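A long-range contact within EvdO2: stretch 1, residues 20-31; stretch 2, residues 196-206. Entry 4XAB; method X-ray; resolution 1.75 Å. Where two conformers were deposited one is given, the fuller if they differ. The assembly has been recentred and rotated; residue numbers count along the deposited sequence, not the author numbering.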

# COMPACT_ATOMS: atom_id res chain seq x y z
N SER A 20 12.17 9.29 11.06
CA SER A 20 11.70 10.55 11.58
C SER A 20 10.26 10.81 11.20
O SER A 20 9.44 11.17 12.04
CB SER A 20 12.58 11.69 11.06
OG SER A 20 11.99 12.95 11.36
N ARG A 21 9.96 10.62 9.92
CA ARG A 21 8.67 11.01 9.36
C ARG A 21 7.67 9.87 9.25
O ARG A 21 6.47 10.11 9.21
CB ARG A 21 8.88 11.64 7.98
CG ARG A 21 9.90 12.76 7.96
CD ARG A 21 9.77 13.57 6.68
NE ARG A 21 8.81 14.66 6.86
CZ ARG A 21 8.30 15.38 5.86
NH1 ARG A 21 8.64 15.10 4.61
NH2 ARG A 21 7.44 16.35 6.12
N GLY A 22 8.16 8.64 9.20
CA GLY A 22 7.29 7.48 9.09
C GLY A 22 7.00 7.03 7.67
O GLY A 22 6.24 6.07 7.45
N PHE A 23 7.58 7.74 6.71
CA PHE A 23 7.47 7.38 5.30
C PHE A 23 8.71 7.84 4.55
O PHE A 23 9.47 8.69 5.02
CB PHE A 23 6.22 7.99 4.67
CG PHE A 23 6.28 9.48 4.58
CD1 PHE A 23 6.70 10.10 3.40
CD2 PHE A 23 5.93 10.26 5.66
CE1 PHE A 23 6.76 11.47 3.33
CE2 PHE A 23 5.99 11.63 5.60
CZ PHE A 23 6.40 12.24 4.44
N ALA A 24 8.88 7.31 3.35
CA ALA A 24 10.00 7.75 2.51
C ALA A 24 9.69 7.53 1.07
O ALA A 24 8.98 6.58 0.72
CB ALA A 24 11.27 7.02 2.89
N ILE A 25 10.21 8.41 0.23
CA ILE A 25 10.08 8.29 -1.21
C ILE A 25 11.35 7.71 -1.80
O ILE A 25 12.45 8.19 -1.51
CB ILE A 25 9.81 9.65 -1.87
CG1 ILE A 25 8.42 10.16 -1.49
CG2 ILE A 25 9.95 9.53 -3.39
CD1 ILE A 25 8.08 11.50 -2.13
N LEU A 26 11.19 6.68 -2.62
CA LEU A 26 12.30 6.11 -3.37
C LEU A 26 12.03 6.33 -4.85
O LEU A 26 11.13 5.71 -5.41
CB LEU A 26 12.44 4.63 -3.07
CG LEU A 26 12.42 4.23 -1.60
CD1 LEU A 26 12.45 2.72 -1.46
CD2 LEU A 26 13.59 4.88 -0.89
N PRO A 27 12.80 7.22 -5.49
CA PRO A 27 12.45 7.63 -6.86
C PRO A 27 12.39 6.49 -7.88
O PRO A 27 11.56 6.56 -8.79
CB PRO A 27 13.56 8.62 -7.22
CG PRO A 27 13.95 9.20 -5.91
CD PRO A 27 13.89 8.04 -4.94
N GLN A 28 13.24 5.48 -7.75
CA GLN A 28 13.26 4.41 -8.73
C GLN A 28 13.65 3.08 -8.09
O GLN A 28 14.83 2.74 -8.02
CB GLN A 28 14.23 4.75 -9.87
CG GLN A 28 14.25 3.71 -11.00
CD GLN A 28 13.71 4.23 -12.33
OE1 GLN A 28 14.12 5.29 -12.80
NE2 GLN A 28 12.78 3.48 -12.93
N VAL A 29 12.67 2.33 -7.61
CA VAL A 29 12.97 1.05 -6.97
C VAL A 29 12.82 -0.10 -7.97
O VAL A 29 13.33 -1.19 -7.76
CB VAL A 29 12.07 0.81 -5.73
CG1 VAL A 29 10.68 0.37 -6.14
CG2 VAL A 29 12.69 -0.23 -4.80
N ALA A 30 12.10 0.15 -9.06
CA ALA A 30 11.96 -0.80 -10.15
C ALA A 30 12.46 -0.13 -11.41
O ALA A 30 12.14 1.04 -11.65
CB ALA A 30 10.51 -1.26 -10.32
N SER A 31 13.24 -0.85 -12.20
CA SER A 31 13.77 -0.31 -13.45
C SER A 31 12.65 -0.20 -14.47
O SER A 31 11.59 -0.78 -14.29
CB SER A 31 14.86 -1.21 -14.01
OG SER A 31 14.28 -2.41 -14.49
N ALA A 196 -1.00 17.16 6.09
CA ALA A 196 -0.61 16.08 5.19
C ALA A 196 0.46 16.49 4.19
O ALA A 196 0.58 17.66 3.79
CB ALA A 196 -1.84 15.56 4.43
N VAL A 197 1.23 15.50 3.77
CA VAL A 197 2.25 15.68 2.75
C VAL A 197 2.02 14.67 1.63
O VAL A 197 1.87 13.48 1.90
CB VAL A 197 3.67 15.53 3.35
CG1 VAL A 197 4.70 15.55 2.25
CG2 VAL A 197 3.93 16.65 4.36
N ALA A 198 1.97 15.13 0.37
CA ALA A 198 1.69 14.22 -0.74
C ALA A 198 2.98 13.67 -1.33
O ALA A 198 4.00 14.36 -1.32
CB ALA A 198 0.87 14.92 -1.84
N CYS A 199 2.91 12.46 -1.87
CA CYS A 199 4.07 11.78 -2.42
C CYS A 199 3.87 11.34 -3.86
O CYS A 199 3.71 10.14 -4.13
CB CYS A 199 4.42 10.57 -1.55
SG CYS A 199 5.08 11.07 0.05
N PRO A 200 3.89 12.30 -4.80
CA PRO A 200 3.83 11.88 -6.20
C PRO A 200 5.06 11.07 -6.60
O PRO A 200 6.12 11.22 -5.98
CB PRO A 200 3.75 13.21 -6.95
CG PRO A 200 3.16 14.17 -5.96
CD PRO A 200 3.81 13.76 -4.66
N LEU A 201 4.90 10.21 -7.60
CA LEU A 201 5.94 9.30 -8.05
C LEU A 201 5.93 9.19 -9.55
O LEU A 201 4.89 9.34 -10.19
CB LEU A 201 5.76 7.91 -7.47
CG LEU A 201 5.84 7.80 -5.94
CD1 LEU A 201 5.45 6.40 -5.53
CD2 LEU A 201 7.24 8.15 -5.41
N ALA A 202 7.10 8.89 -10.11
CA ALA A 202 7.20 8.49 -11.51
C ALA A 202 7.10 6.96 -11.55
O ALA A 202 7.23 6.30 -10.51
CB ALA A 202 8.51 8.98 -12.10
N PRO A 203 6.84 6.39 -12.74
CA PRO A 203 6.76 4.93 -12.84
C PRO A 203 8.02 4.24 -12.31
O PRO A 203 9.13 4.66 -12.61
CB PRO A 203 6.60 4.68 -14.34
CG PRO A 203 6.04 5.94 -14.87
CD PRO A 203 6.62 7.04 -14.05
N GLY A 204 7.83 3.21 -11.50
CA GLY A 204 8.95 2.51 -10.89
C GLY A 204 9.40 3.10 -9.57
O GLY A 204 10.25 2.52 -8.90
N GLY A 205 8.85 4.26 -9.22
CA GLY A 205 9.10 4.87 -7.92
C GLY A 205 8.29 4.15 -6.86
O GLY A 205 7.38 3.40 -7.18
N ALA A 206 8.63 4.38 -5.60
CA ALA A 206 7.87 3.77 -4.51
C ALA A 206 7.80 4.69 -3.33
O ALA A 206 8.65 5.55 -3.13
CB ALA A 206 8.47 2.43 -4.07
O HOH W 1 9.56 8.63 -8.63

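The apolar centre of this contact lies where the strand of stretch 1 lays Phe 23 and Ile 25 against Cys 199 and Leu 201. Cys 199, buried and in the m rotamer, points its CA-to-CB bond toward stretch 1, and its sulfur touches both: SG lies 3.7 Å from Phe 23 CE1 and 3.7 Å from Ile 25 CD1, and its approach to the Phe 23 ring is oblique, 4.6 Å from the centroid. A small, polarizable thiol suits this slot between aromatic and aliphatic neighbours. Ile 25 leaves its backbone sideways, but its extended m,t side chain reaches Cys 199 with CD1 while CG2 packs 3.7 Å from Leu 201 CD2. Toward one end, Val 197 CG1 lies 4.3 Å from Phe 23 CZ, and Val 197 CG2 meets Arg 21 NH2 at 3.9 Å, without a hydrogen bond. On the other face of the pairing, which carries the side chains of Leu 26 and Ala 206, Val 29 CG1 packs 3.7 Å from Ala 206 CB. The contact buries 572 Å² over both stretches, with Ala 206 and Gly 204 the most covered residues of stretch 2.

Backbone pairing joins the stretches next to this packing. Leu 26 and Ala 206 form an antiparallel bridge with two nearly straight hydrogen bonds, Leu 26 N to Ala 206 O and Ala 206 N to Leu 26 O, each 2.8 Å. Beyond it, Gly 204 O accepts from Val 29 N (2.7 Å) and Ala 30 N (3.0 Å). Gly 204 belongs to a type II turn closed by Gly 205 N to Ala 202 O (2.9 Å); its positive phi calls for glycine, and a CB would clash with Ala 30 O. At Gly 205, a CB would clash with Pro 27 O. Gln 28 NE2 donates to Ala 30 O (2.8 Å), bracing the loop. At the polar edge, one water donates to Pro 27 O and accepts from Ala 202 N, both 2.9 Å from its O.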